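Long-range contact in putative alpha KG dependent 2,4-D dioxygenase (Burkholderia xenovorans, PDB 5J92), which probably acts as an iron(II)- and 2-oxoglutarate-dependent dioxygenase of the TfdA family, oxidising a substrate not yet established: residues 115-127 and 264-276. Residues are numbered along the deposited sequence; the frame is centred on the assembly and turned at random. Where two conformers were deposited one is given.
Sequences NLTSRRWHSDASY and WDNRALMHRGRPH. With FE2 (Fe (II) ion), chain E.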
# COMPACT_ATOMS: atom_id res chain seq x y z
N ASN A 115 15.10 5.73 9.52
CA ASN A 115 14.58 4.43 9.91
C ASN A 115 13.14 4.24 9.46
O ASN A 115 12.79 3.19 8.89
CB ASN A 115 14.73 4.24 11.42
CG ASN A 115 14.22 2.89 11.90
OD1 ASN A 115 14.78 1.85 11.56
ND2 ASN A 115 13.16 2.91 12.70
N LEU A 116 12.29 5.25 9.66
CA LEU A 116 10.88 5.16 9.32
C LEU A 116 10.64 5.28 7.82
O LEU A 116 9.79 4.57 7.27
CB LEU A 116 10.09 6.22 10.08
CG LEU A 116 10.02 6.02 11.59
CD1 LEU A 116 9.22 7.12 12.27
CD2 LEU A 116 9.44 4.64 11.92
N THR A 117 11.32 6.19 7.13
CA THR A 117 11.09 6.31 5.70
C THR A 117 11.60 5.10 4.94
O THR A 117 11.06 4.76 3.88
CB THR A 117 11.74 7.58 5.15
OG1 THR A 117 13.16 7.50 5.31
CG2 THR A 117 11.21 8.79 5.90
N SER A 118 12.62 4.40 5.48
CA SER A 118 13.11 3.20 4.81
C SER A 118 12.15 2.02 4.95
O SER A 118 12.36 1.00 4.27
CB SER A 118 14.49 2.82 5.36
OG SER A 118 15.49 3.63 4.78
N ARG A 119 11.11 2.13 5.77
CA ARG A 119 10.09 1.09 5.84
C ARG A 119 9.11 1.17 4.68
O ARG A 119 8.26 0.28 4.54
CB ARG A 119 9.35 1.15 7.18
CG ARG A 119 10.23 0.85 8.37
CD ARG A 119 9.48 1.01 9.67
NE ARG A 119 10.31 0.62 10.80
CZ ARG A 119 9.90 0.59 12.06
NH1 ARG A 119 8.66 0.95 12.36
NH2 ARG A 119 10.74 0.22 13.01
N ARG A 120 9.21 2.21 3.87
CA ARG A 120 8.41 2.37 2.66
C ARG A 120 9.24 1.97 1.44
O ARG A 120 10.44 2.27 1.37
CB ARG A 120 7.90 3.81 2.55
CG ARG A 120 6.86 4.16 3.64
CD ARG A 120 6.94 5.59 4.15
NE ARG A 120 5.89 5.90 5.12
CZ ARG A 120 6.01 5.77 6.45
NH1 ARG A 120 7.14 5.33 6.98
NH2 ARG A 120 5.00 6.09 7.25
N TRP A 121 8.60 1.28 0.49
CA TRP A 121 9.30 0.83 -0.71
C TRP A 121 9.92 2.00 -1.47
O TRP A 121 9.23 2.98 -1.79
CB TRP A 121 8.34 0.11 -1.66
CG TRP A 121 7.85 -1.23 -1.20
CD1 TRP A 121 6.61 -1.52 -0.71
CD2 TRP A 121 8.57 -2.47 -1.24
NE1 TRP A 121 6.52 -2.88 -0.43
CE2 TRP A 121 7.72 -3.47 -0.75
CE3 TRP A 121 9.87 -2.83 -1.65
CZ2 TRP A 121 8.11 -4.81 -0.65
CZ3 TRP A 121 10.26 -4.17 -1.55
CH2 TRP A 121 9.37 -5.13 -1.06
N HIS A 122 11.21 1.91 -1.77
CA HIS A 122 11.87 3.00 -2.48
C HIS A 122 13.08 2.46 -3.24
O HIS A 122 13.52 1.33 -3.04
CB HIS A 122 12.27 4.10 -1.49
CG HIS A 122 13.25 3.65 -0.47
ND1 HIS A 122 12.92 2.78 0.55
CD2 HIS A 122 14.58 3.90 -0.33
CE1 HIS A 122 13.99 2.53 1.28
NE2 HIS A 122 15.01 3.20 0.77
N SER A 123 13.60 3.29 -4.15
CA SER A 123 14.87 3.05 -4.84
C SER A 123 15.83 4.17 -4.45
O SER A 123 15.46 5.35 -4.52
CB SER A 123 14.67 3.01 -6.36
OG SER A 123 15.90 2.71 -7.03
N ASP A 124 17.04 3.80 -4.02
CA ASP A 124 17.95 4.75 -3.37
C ASP A 124 18.26 5.96 -4.24
O ASP A 124 18.68 5.83 -5.39
CB ASP A 124 19.25 4.06 -2.98
CG ASP A 124 19.08 3.20 -1.76
OD1 ASP A 124 17.97 3.28 -1.20
OD2 ASP A 124 20.03 2.47 -1.36
N ALA A 125 18.09 7.15 -3.65
CA ALA A 125 18.45 8.43 -4.27
C ALA A 125 17.76 8.67 -5.61
O ALA A 125 18.24 9.46 -6.44
CB ALA A 125 19.97 8.58 -4.42
N SER A 126 16.61 8.02 -5.83
CA SER A 126 15.82 8.33 -7.02
C SER A 126 15.34 9.77 -7.01
O SER A 126 14.91 10.28 -8.06
CB SER A 126 14.63 7.37 -7.14
OG SER A 126 13.62 7.63 -6.18
N TYR A 127 15.38 10.43 -5.85
CA TYR A 127 15.04 11.84 -5.73
C TYR A 127 16.15 12.77 -6.21
O TYR A 127 15.99 13.99 -6.13
CB TYR A 127 14.67 12.18 -4.28
CG TYR A 127 15.74 11.84 -3.26
CD1 TYR A 127 16.76 12.74 -2.97
CD2 TYR A 127 15.70 10.64 -2.57
CE1 TYR A 127 17.73 12.43 -2.04
CE2 TYR A 127 16.68 10.32 -1.64
CZ TYR A 127 17.68 11.23 -1.37
OH TYR A 127 18.64 10.93 -0.43
N TRP A 264 22.83 -4.64 -3.85
CA TRP A 264 21.65 -4.63 -4.70
C TRP A 264 21.67 -3.48 -5.69
O TRP A 264 22.22 -2.40 -5.42
CB TRP A 264 20.33 -4.62 -3.87
CG TRP A 264 19.98 -3.33 -3.15
CD1 TRP A 264 19.25 -2.27 -3.64
CD2 TRP A 264 20.32 -2.99 -1.80
NE1 TRP A 264 19.14 -1.28 -2.67
CE2 TRP A 264 19.78 -1.71 -1.54
CE3 TRP A 264 21.04 -3.64 -0.80
CZ2 TRP A 264 19.93 -1.08 -0.31
CZ3 TRP A 264 21.18 -3.00 0.43
CH2 TRP A 264 20.64 -1.74 0.66
N ASP A 265 21.11 -3.75 -6.86
CA ASP A 265 21.11 -2.84 -8.00
C ASP A 265 19.82 -2.02 -7.95
O ASP A 265 18.73 -2.52 -8.27
CB ASP A 265 21.26 -3.64 -9.30
CG ASP A 265 21.49 -2.75 -10.53
OD1 ASP A 265 21.25 -1.53 -10.46
OD2 ASP A 265 21.94 -3.30 -11.57
N ASN A 266 19.93 -0.76 -7.54
CA ASN A 266 18.76 0.12 -7.47
C ASN A 266 18.13 0.37 -8.84
O ASN A 266 16.97 0.79 -8.91
CB ASN A 266 19.14 1.44 -6.81
CG ASN A 266 19.51 1.27 -5.35
OD1 ASN A 266 18.63 1.17 -4.51
ND2 ASN A 266 20.80 1.24 -5.05
N ARG A 267 18.86 0.11 -9.93
CA ARG A 267 18.33 0.32 -11.28
C ARG A 267 17.26 -0.69 -11.66
O ARG A 267 16.61 -0.49 -12.69
CB ARG A 267 19.47 0.27 -12.30
CG ARG A 267 20.58 1.28 -12.03
CD ARG A 267 21.80 1.04 -12.91
NE ARG A 267 22.48 -0.21 -12.57
CZ ARG A 267 23.67 -0.55 -13.06
NH1 ARG A 267 24.29 0.27 -13.91
NH2 ARG A 267 24.23 -1.70 -12.71
N ALA A 268 17.07 -1.75 -10.87
CA ALA A 268 16.11 -2.80 -11.17
C ALA A 268 15.17 -3.11 -10.01
O ALA A 268 14.37 -4.04 -10.11
CB ALA A 268 16.84 -4.10 -11.57
N LEU A 269 15.24 -2.37 -8.91
CA LEU A 269 14.57 -2.80 -7.70
C LEU A 269 13.94 -1.63 -6.96
O LEU A 269 14.28 -0.46 -7.18
CB LEU A 269 15.53 -3.49 -6.72
CG LEU A 269 16.23 -4.74 -7.21
CD1 LEU A 269 17.46 -4.97 -6.38
CD2 LEU A 269 15.24 -5.91 -7.07
N MET A 270 13.03 -1.99 -6.07
CA MET A 270 12.70 -1.23 -4.89
C MET A 270 13.08 -2.11 -3.71
O MET A 270 13.20 -3.34 -3.84
CB MET A 270 11.21 -0.86 -4.84
CG MET A 270 10.83 0.36 -5.68
SD MET A 270 9.20 1.00 -5.27
CE MET A 270 8.20 -0.47 -5.43
N HIS A 271 13.30 -1.48 -2.57
CA HIS A 271 13.57 -2.26 -1.37
C HIS A 271 12.98 -1.53 -0.18
O HIS A 271 12.64 -0.35 -0.25
CB HIS A 271 15.06 -2.49 -1.16
CG HIS A 271 15.80 -1.24 -0.80
ND1 HIS A 271 16.15 -0.29 -1.73
CD2 HIS A 271 16.20 -0.77 0.40
CE1 HIS A 271 16.75 0.71 -1.12
NE2 HIS A 271 16.80 0.44 0.17
N ARG A 272 12.88 -2.24 0.94
CA ARG A 272 12.41 -1.62 2.17
C ARG A 272 12.91 -2.44 3.33
O ARG A 272 13.14 -3.64 3.19
CB ARG A 272 10.87 -1.53 2.21
CG ARG A 272 10.18 -2.89 2.38
CD ARG A 272 8.65 -2.79 2.46
NE ARG A 272 8.05 -4.11 2.68
CZ ARG A 272 6.79 -4.31 3.05
NH1 ARG A 272 6.00 -3.27 3.23
NH2 ARG A 272 6.32 -5.54 3.26
N GLY A 273 13.07 -1.78 4.48
CA GLY A 273 13.38 -2.47 5.71
C GLY A 273 12.11 -2.81 6.47
O GLY A 273 11.08 -2.15 6.33
N ARG A 274 12.17 -3.87 7.24
CA ARG A 274 11.06 -4.32 8.07
C ARG A 274 11.38 -4.07 9.53
O ARG A 274 12.54 -4.19 9.93
CB ARG A 274 10.78 -5.81 7.85
CG ARG A 274 10.41 -6.17 6.39
CD ARG A 274 9.04 -5.63 6.01
NE ARG A 274 8.01 -6.23 6.85
CZ ARG A 274 6.97 -5.58 7.36
NH1 ARG A 274 6.84 -4.28 7.13
NH2 ARG A 274 6.09 -6.21 8.12
N PRO A 275 10.39 -3.73 10.35
CA PRO A 275 10.66 -3.57 11.78
C PRO A 275 11.19 -4.87 12.37
O PRO A 275 10.90 -5.96 11.87
CB PRO A 275 9.29 -3.21 12.38
CG PRO A 275 8.45 -2.74 11.22
CD PRO A 275 8.96 -3.53 10.03
N HIS A 276 12.02 -4.75 13.40
CA HIS A 276 12.40 -5.91 14.20
C HIS A 276 11.71 -5.83 15.56
O HIS A 276 11.35 -4.75 16.02
CB HIS A 276 13.92 -6.02 14.36
CG HIS A 276 14.55 -4.84 15.03
ND1 HIS A 276 14.94 -3.71 14.34
CD2 HIS A 276 14.87 -4.62 16.33
CE1 HIS A 276 15.47 -2.84 15.19
NE2 HIS A 276 15.44 -3.37 16.40
FE FE2 E . 17.38 2.63 1.09
O HOH W 1 8.44 -2.06 6.02
O HOH W 2 6.25 -0.28 2.86
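H122, D124 and H271 converge on one iron(II) ion and form the facial triad, two histidines and one carboxylate, of the TauD/TfdA dioxygenases, set in their double-stranded beta-helix (cupin-like) fold. H122 NE2, D124 OD1 and H271 NE2 bind the metal, the last at 2.4 Å. The two imidazoles meet obliquely, planes 52° apart, while the D124 carboxylate stands almost square to the H271 ring. Both histidines hold CG between the backbone N and the carbonyl carbon (chi1 63° in H122), which swings both rings to the iron side of the single antiparallel bridge where H122 and H271 exchange backbone hydrogen bonds. The second shell fixes the ligands: R120 O accepts a 2.7 Å bond from H122 ND1 in the ring plane, leaving NE2 to the metal. D124 N donates to N266 OD1 from above the N266 side-chain amide plane, while N266 ND2 bonds to S135 OG, which also bonds to D124 OD2. S123 OG donates to N266 O, so the turn after strand 261-265 is tied to the ligand loop.

On the other side of the bridge the W121 indole lies flat on R272. R272 CD sits 3.6 Å from the centroid of the five-membered ring in a CH-pi contact, and the extended chain carries the guanidinium out over the NE1-CE2 rim of the indole, the two planes only 8° apart. That charged end reaches Q150 and makes a salt bridge with E243 of the second subunit. M270 SD packs against W121 CB. Farther along, P275 CG lies over one face of the R119 guanidinium, with L116 CD2 over the opposite face, nearer the rim; R119 NH1 pairs with D236 of the second subunit. Two waters donate to R119 O; one also donates to G273 O and accepts from R274 NH1, the other accepts from R272 NH1, its O 3.0 Å from that nitrogen.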